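Local coordinates for protein L-lysine 6-oxidase (Marinomonas mediterranea, PDB 3WEU) that oxidises the epsilon-amino group of L-lysine with a cysteine tryptophylquinone cofactor, releasing ammonium and the hydrogen peroxide that makes it antibacterial, at residues D263-V268 with D465-K470; N459-K464 with E491-C496. All coordinates share one frame; numbering follows the deposited sequence. Where two conformers were deposited one is given.

Contact 1: D263-V268 with D465-K470; sequences DTCFDV and DAYQIK
Cys265 lays its CB over the middle of one face of the Tyr467 ring, 3.6 Å from the ring centroid and only 7° off the ring normal. This CH-pi contact accounts for most of the meeting, since CB lies at nearly equal range from all six ring carbons. The sulfur takes a lesser share: with SG anti to the carbonyl carbon (chi1 -69°), it stands obliquely, 4.9 Å from the same centroid, in a sulfur-aromatic contact. A small residue suits this site because the ring can settle close to the helix backbone. Farther out along the ring, Phe266 adds an apolar touch, its CB 4.2 Å from Tyr467 CE1 and 3.5 Å from Tyr467 OH. The Phe266 ring itself leads away from the turn and meets Tyr429.

The tyrosine comes from the third position of a type II beta turn, Asp465 to Gln468, closed by the backbone bond from Gln468 N to Asp465 O. Its ring joins this turn of the C-terminal family region to helix 261-272 by packing across Cys265 and Phe266. Tyr467 holds a positive phi of 71°, usual for this position of the turn though less common for a residue with a side chain. Helix 433-439 also packs on its ring.

The polar contacts lie at the two ends of the tyrosine. Its hydroxyl is hydrogen-bonded to Ser262 OG, one residue before 263-268. At the backbone end one water donates to Cys265 O at 2.7 Å and accepts from Tyr467 N at 2.9 Å, bridging helix and turn.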
loop_
_atom_site.group_PDB
_atom_site.type_symbol
_atom_site.label_atom_id
_atom_site.label_comp_id
_atom_site.label_asym_id
_atom_site.label_seq_id
_atom_site.Cartn_x
_atom_site.Cartn_y
_atom_site.Cartn_z
ATOM N N ASP A 263 11.655 -33.689 23.987
ATOM C CA ASP A 263 11.896 -34.840 23.111
ATOM C C ASP A 263 13.108 -34.520 22.190
ATOM O O ASP A 263 13.946 -35.392 21.982
ATOM C CB ASP A 263 10.702 -35.210 22.265
ATOM C CG ASP A 263 9.530 -35.571 23.085
ATOM O OD1 ASP A 263 9.698 -36.366 23.998
ATOM O OD2 ASP A 263 8.452 -34.985 22.888
ATOM N N THR A 264 13.209 -33.291 21.691
ATOM C CA THR A 264 14.332 -32.927 20.824
ATOM C C THR A 264 15.657 -33.110 21.570
ATOM O O THR A 264 16.615 -33.777 21.075
ATOM C CB THR A 264 14.215 -31.515 20.280
ATOM O OG1 THR A 264 13.028 -31.400 19.488
ATOM C CG2 THR A 264 15.456 -31.159 19.433
ATOM N N CYS A 265 15.736 -32.527 22.766
ATOM C CA CYS A 265 16.978 -32.601 23.552
ATOM C C CYS A 265 17.315 -34.052 23.895
ATOM O O CYS A 265 18.491 -34.421 23.835
ATOM C CB CYS A 265 16.926 -31.715 24.819
ATOM S SG CYS A 265 16.943 -29.974 24.396
ATOM N N PHE A 266 16.308 -34.857 24.274
ATOM C CA PHE A 266 16.481 -36.243 24.594
ATOM C C PHE A 266 17.038 -37.020 23.388
ATOM O O PHE A 266 18.003 -37.742 23.492
ATOM C CB PHE A 266 15.130 -36.852 25.068
ATOM C CG PHE A 266 15.239 -38.252 25.544
ATOM C CD1 PHE A 266 15.921 -38.518 26.725
ATOM C CD2 PHE A 266 14.791 -39.322 24.780
ATOM C CE1 PHE A 266 16.104 -39.831 27.140
ATOM C CE2 PHE A 266 14.925 -40.614 25.217
ATOM C CZ PHE A 266 15.569 -40.882 26.415
ATOM N N ASP A 267 16.419 -36.826 22.221
ATOM C CA ASP A 267 16.844 -37.533 21.002
ATOM C C ASP A 267 18.294 -37.179 20.644
ATOM O O ASP A 267 19.091 -38.070 20.345
ATOM C CB ASP A 267 15.898 -37.109 19.874
ATOM C CG ASP A 267 16.302 -37.604 18.511
ATOM O OD1 ASP A 267 16.495 -38.834 18.359
ATOM O OD2 ASP A 267 16.352 -36.726 17.603
ATOM N N VAL A 268 18.613 -35.894 20.653
ATOM C CA VAL A 268 19.969 -35.439 20.459
ATOM C C VAL A 268 20.910 -36.103 21.448
ATOM O O VAL A 268 22.028 -36.584 21.063
ATOM C CB VAL A 268 20.064 -33.902 20.523
ATOM C CG1 VAL A 268 21.516 -33.426 20.555
ATOM C CG2 VAL A 268 19.387 -33.255 19.372
ATOM N N ASP A 465 26.484 -31.168 26.690
ATOM C CA ASP A 465 26.045 -32.524 26.980
ATOM C C ASP A 465 24.513 -32.507 26.817
ATOM O O ASP A 465 23.919 -31.443 26.553
ATOM C CB ASP A 465 26.426 -32.889 28.436
ATOM C CG ASP A 465 26.440 -34.371 28.701
ATOM O OD1 ASP A 465 25.905 -35.233 27.933
ATOM O OD2 ASP A 465 26.974 -34.708 29.781
ATOM N N ALA A 466 23.871 -33.652 26.936
ATOM C CA ALA A 466 22.432 -33.752 26.763
ATOM C C ALA A 466 21.732 -32.697 27.647
ATOM O O ALA A 466 22.096 -32.565 28.814
ATOM C CB ALA A 466 21.981 -35.132 27.169
ATOM N N TYR A 467 20.818 -31.930 27.037
ATOM C CA TYR A 467 20.026 -30.878 27.675
ATOM C C TYR A 467 20.806 -29.627 28.067
ATOM O O TYR A 467 20.246 -28.751 28.696
ATOM C CB TYR A 467 19.254 -31.405 28.894
ATOM C CG TYR A 467 17.999 -32.213 28.555
ATOM C CD1 TYR A 467 18.107 -33.552 28.208
ATOM C CD2 TYR A 467 16.717 -31.630 28.569
ATOM C CE1 TYR A 467 16.997 -34.326 27.889
ATOM C CE2 TYR A 467 15.615 -32.387 28.249
ATOM C CZ TYR A 467 15.745 -33.732 27.950
ATOM O OH TYR A 467 14.654 -34.535 27.638
ATOM N N GLN A 468 22.118 -29.584 27.810
ATOM C CA GLN A 468 22.935 -28.459 28.299
ATOM C C GLN A 468 23.575 -27.661 27.218
ATOM O O GLN A 468 24.431 -28.193 26.509
ATOM C CB GLN A 468 24.053 -29.018 29.117
ATOM C CG GLN A 468 23.715 -29.534 30.464
ATOM C CD GLN A 468 25.027 -29.887 31.200
ATOM O OE1 GLN A 468 26.171 -29.455 30.800
ATOM N NE2 GLN A 468 24.884 -30.684 32.230
ATOM N N ILE A 469 23.184 -26.406 27.115
ATOM C CA ILE A 469 23.681 -25.514 26.085
ATOM C C ILE A 469 25.137 -25.140 26.397
ATOM O O ILE A 469 25.437 -24.712 27.504
ATOM C CB ILE A 469 22.851 -24.247 25.997
ATOM C CG1 ILE A 469 21.394 -24.594 25.632
ATOM C CG2 ILE A 469 23.476 -23.252 25.015
ATOM C CD1 ILE A 469 21.197 -25.334 24.295
ATOM N N LYS A 470 26.004 -25.332 25.419
ATOM C CA LYS A 470 27.394 -24.888 25.528
ATOM C C LYS A 470 27.491 -23.419 25.399
ATOM O O LYS A 470 26.941 -22.822 24.478
ATOM C CB LYS A 470 28.171 -25.538 24.351
ATOM C CG LYS A 470 29.695 -25.298 24.417
ATOM C CD LYS A 470 30.350 -25.820 23.142
ATOM C CE LYS A 470 30.668 -27.302 23.161
ATOM N NZ LYS A 470 30.528 -27.912 21.799
HETATM O O HOH W 1 20.452 -32.596 24.223
#

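Contact 2: N459-K464 with E491-C496; sequences NPVIYK and EEETGC. With EDO (1,2-ethanediol), chain I.
Val461 and Glu493 face each other where a short 3-10 segment, 460-462, packs against the chain leaving helix 489-492; both pieces belong to the C-terminal family region. An Asx turn opens the 3-10 segment: Asn459 OD1 accepts from Val461 N at 3.1 Å, the donor lying above the carbonyl plane. Glu493 can be followed outward from its backbone, where a positive phi of 75° takes the chain out of the helix. Its CB comes 4.0 Å from Val461 CB. With CG anti to the carbonyl carbon (chi1 -48°), the next methylene runs across the valine, CG standing 3.9 Å from Val461 CB. The extended chain then carries CD over Val461 CG1 at 3.7 Å, and both carboxylate oxygens end beside that same methyl. Glutamate suits this exposed border, its aliphatic stem covering the valine while its charge lies at the outer end.

Deeper in, Cys496 SG rests against Ile462 CB; the short cysteine side chain lets the backbones come close in this buried spot. Between these two pairs a water donates to Val461 O and accepts from Gly495 N. Gly495 holds backbone angles that suit a residue without a beta carbon. An ethanediol, probably from the crystallisation liquor, is gripped at both ends by the Asn459 amide: its O1 donates to OD1, and ND2 donates to its O2 at 2.8 Å, the N-H pointing almost straight at the oxygen (171°).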
loop_
_atom_site.group_PDB
_atom_site.type_symbol
_atom_site.label_atom_id
_atom_site.label_comp_id
_atom_site.label_asym_id
_atom_site.label_seq_id
_atom_site.Cartn_x
_atom_site.Cartn_y
_atom_site.Cartn_z
ATOM N N ASN A 459 20.852 -29.552 16.573
ATOM C CA ASN A 459 22.276 -29.692 16.254
ATOM C C ASN A 459 23.149 -29.953 17.469
ATOM O O ASN A 459 23.224 -29.117 18.313
ATOM C CB ASN A 459 22.770 -28.474 15.534
ATOM C CG ASN A 459 24.072 -28.770 14.815
ATOM O OD1 ASN A 459 24.835 -29.598 15.292
ATOM N ND2 ASN A 459 24.264 -28.198 13.642
ATOM N N PRO A 460 23.732 -31.157 17.586
ATOM C CA PRO A 460 24.418 -31.451 18.787
ATOM C C PRO A 460 25.584 -30.518 19.087
ATOM O O PRO A 460 25.968 -30.434 20.281
ATOM C CB PRO A 460 24.977 -32.860 18.568
ATOM C CG PRO A 460 24.999 -33.054 17.095
ATOM C CD PRO A 460 23.802 -32.272 16.639
ATOM N N VAL A 461 26.101 -29.843 18.069
ATOM C CA VAL A 461 27.272 -28.974 18.337
ATOM C C VAL A 461 26.989 -27.756 19.226
ATOM O O VAL A 461 27.920 -27.120 19.719
ATOM C CB VAL A 461 27.980 -28.527 17.065
ATOM C CG1 VAL A 461 28.285 -29.712 16.127
ATOM C CG2 VAL A 461 27.217 -27.428 16.386
ATOM N N ILE A 462 25.713 -27.401 19.456
ATOM C CA ILE A 462 25.417 -26.334 20.396
ATOM C C ILE A 462 25.358 -26.746 21.829
ATOM O O ILE A 462 25.188 -25.896 22.694
ATOM C CB ILE A 462 24.118 -25.584 20.031
ATOM C CG1 ILE A 462 22.872 -26.405 20.334
ATOM C CG2 ILE A 462 24.135 -25.163 18.589
ATOM C CD1 ILE A 462 21.620 -25.582 20.403
ATOM N N TYR A 463 25.479 -28.029 22.109
ATOM C CA TYR A 463 25.396 -28.579 23.438
ATOM C C TYR A 463 26.709 -29.026 23.963
ATOM O O TYR A 463 27.491 -29.604 23.239
ATOM C CB TYR A 463 24.538 -29.837 23.482
ATOM C CG TYR A 463 23.050 -29.656 23.060
ATOM C CD1 TYR A 463 22.667 -29.799 21.759
ATOM C CD2 TYR A 463 22.066 -29.357 23.988
ATOM C CE1 TYR A 463 21.355 -29.579 21.348
ATOM C CE2 TYR A 463 20.753 -29.165 23.619
ATOM C CZ TYR A 463 20.390 -29.276 22.296
ATOM O OH TYR A 463 19.071 -29.105 21.991
ATOM N N LYS A 464 26.924 -28.868 25.252
ATOM C CA LYS A 464 28.080 -29.511 25.873
ATOM C C LYS A 464 27.753 -30.878 26.410
ATOM O O LYS A 464 28.656 -31.676 26.618
ATOM C CB LYS A 464 28.699 -28.593 26.955
ATOM C CG LYS A 464 27.703 -27.915 27.871
ATOM C CD LYS A 464 28.452 -26.952 28.792
ATOM C CE LYS A 464 27.536 -26.297 29.791
ATOM N NZ LYS A 464 27.082 -27.303 30.811
ATOM N N GLU A 491 27.984 -23.429 13.041
ATOM C CA GLU A 491 29.199 -23.502 12.220
ATOM C C GLU A 491 30.460 -23.558 13.085
ATOM O O GLU A 491 31.308 -24.435 12.896
ATOM C CB GLU A 491 29.270 -22.306 11.271
ATOM C CG GLU A 491 30.552 -22.315 10.470
ATOM C CD GLU A 491 30.551 -21.257 9.417
ATOM O OE1 GLU A 491 29.645 -20.421 9.419
ATOM O OE2 GLU A 491 31.461 -21.260 8.581
ATOM N N GLU A 492 30.593 -22.690 14.065
ATOM C CA GLU A 492 31.845 -22.702 14.900
ATOM C C GLU A 492 31.947 -23.778 15.882
ATOM O O GLU A 492 33.055 -24.142 16.220
ATOM C CB GLU A 492 32.005 -21.396 15.674
ATOM C CG GLU A 492 31.839 -20.185 14.803
ATOM C CD GLU A 492 32.737 -20.216 13.563
ATOM O OE1 GLU A 492 33.831 -20.789 13.599
ATOM O OE2 GLU A 492 32.314 -19.693 12.525
ATOM N N GLU A 493 30.807 -24.269 16.443
ATOM C CA GLU A 493 30.820 -25.431 17.322
ATOM C C GLU A 493 31.355 -25.151 18.699
ATOM O O GLU A 493 31.449 -26.040 19.510
ATOM C CB GLU A 493 31.549 -26.686 16.758
ATOM C CG GLU A 493 31.117 -27.016 15.328
ATOM C CD GLU A 493 31.450 -28.383 14.819
ATOM O OE1 GLU A 493 32.104 -29.162 15.485
ATOM O OE2 GLU A 493 31.022 -28.709 13.707
ATOM N N THR A 494 31.661 -23.916 18.993
ATOM C CA THR A 494 32.330 -23.596 20.284
ATOM C C THR A 494 31.377 -22.920 21.289
ATOM O O THR A 494 31.818 -22.348 22.302
ATOM C CB THR A 494 33.500 -22.635 20.006
ATOM O OG1 THR A 494 33.059 -21.581 19.136
ATOM C CG2 THR A 494 34.657 -23.431 19.359
ATOM N N GLY A 495 30.066 -22.957 20.994
ATOM C CA GLY A 495 29.056 -22.559 21.976
ATOM C C GLY A 495 28.150 -21.496 21.485
ATOM O O GLY A 495 28.344 -20.939 20.429
ATOM N N CYS A 496 27.169 -21.147 22.331
ATOM C CA CYS A 496 26.209 -20.132 21.968
ATOM C C CYS A 496 26.476 -18.840 22.679
ATOM O O CYS A 496 26.899 -18.835 23.811
ATOM C CB CYS A 496 24.791 -20.597 22.359
ATOM S SG CYS A 496 24.371 -22.139 21.532
HETATM C C1 EDO I . 27.034 -31.121 12.661
HETATM O O1 EDO I . 26.019 -31.410 13.631
HETATM C C2 EDO I . 26.677 -30.053 11.658
HETATM O O2 EDO I . 26.672 -28.757 12.307
HETATM O O HOH W 2 28.327 -24.292 19.246
#

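Contact 1 and contact 2 have centres about 11 Å apart; their segments alternate along the chain, and 459-464 runs directly into 465-470. Lys470, at the end of the turn segment of contact 1, joins both pieces of contact 2: its N lies 2.9 Å from Ile462 O and its O 2.7 Å from Cys496 N, both probable hydrogen bonds, while its NZ is hydrogen-bonded to Glu493 O. On the helix side, Tyr463 reaches back to Cys265, with OH 3.3 Å from SG in packing contact. The continuous run 459-470 thus touches helix 261-272 through Tyr463 and Tyr467, and the 491-496 chain through Val461, Ile462 and Lys470. The cofactor residues, Cys516 and Trp581, are in neither contact.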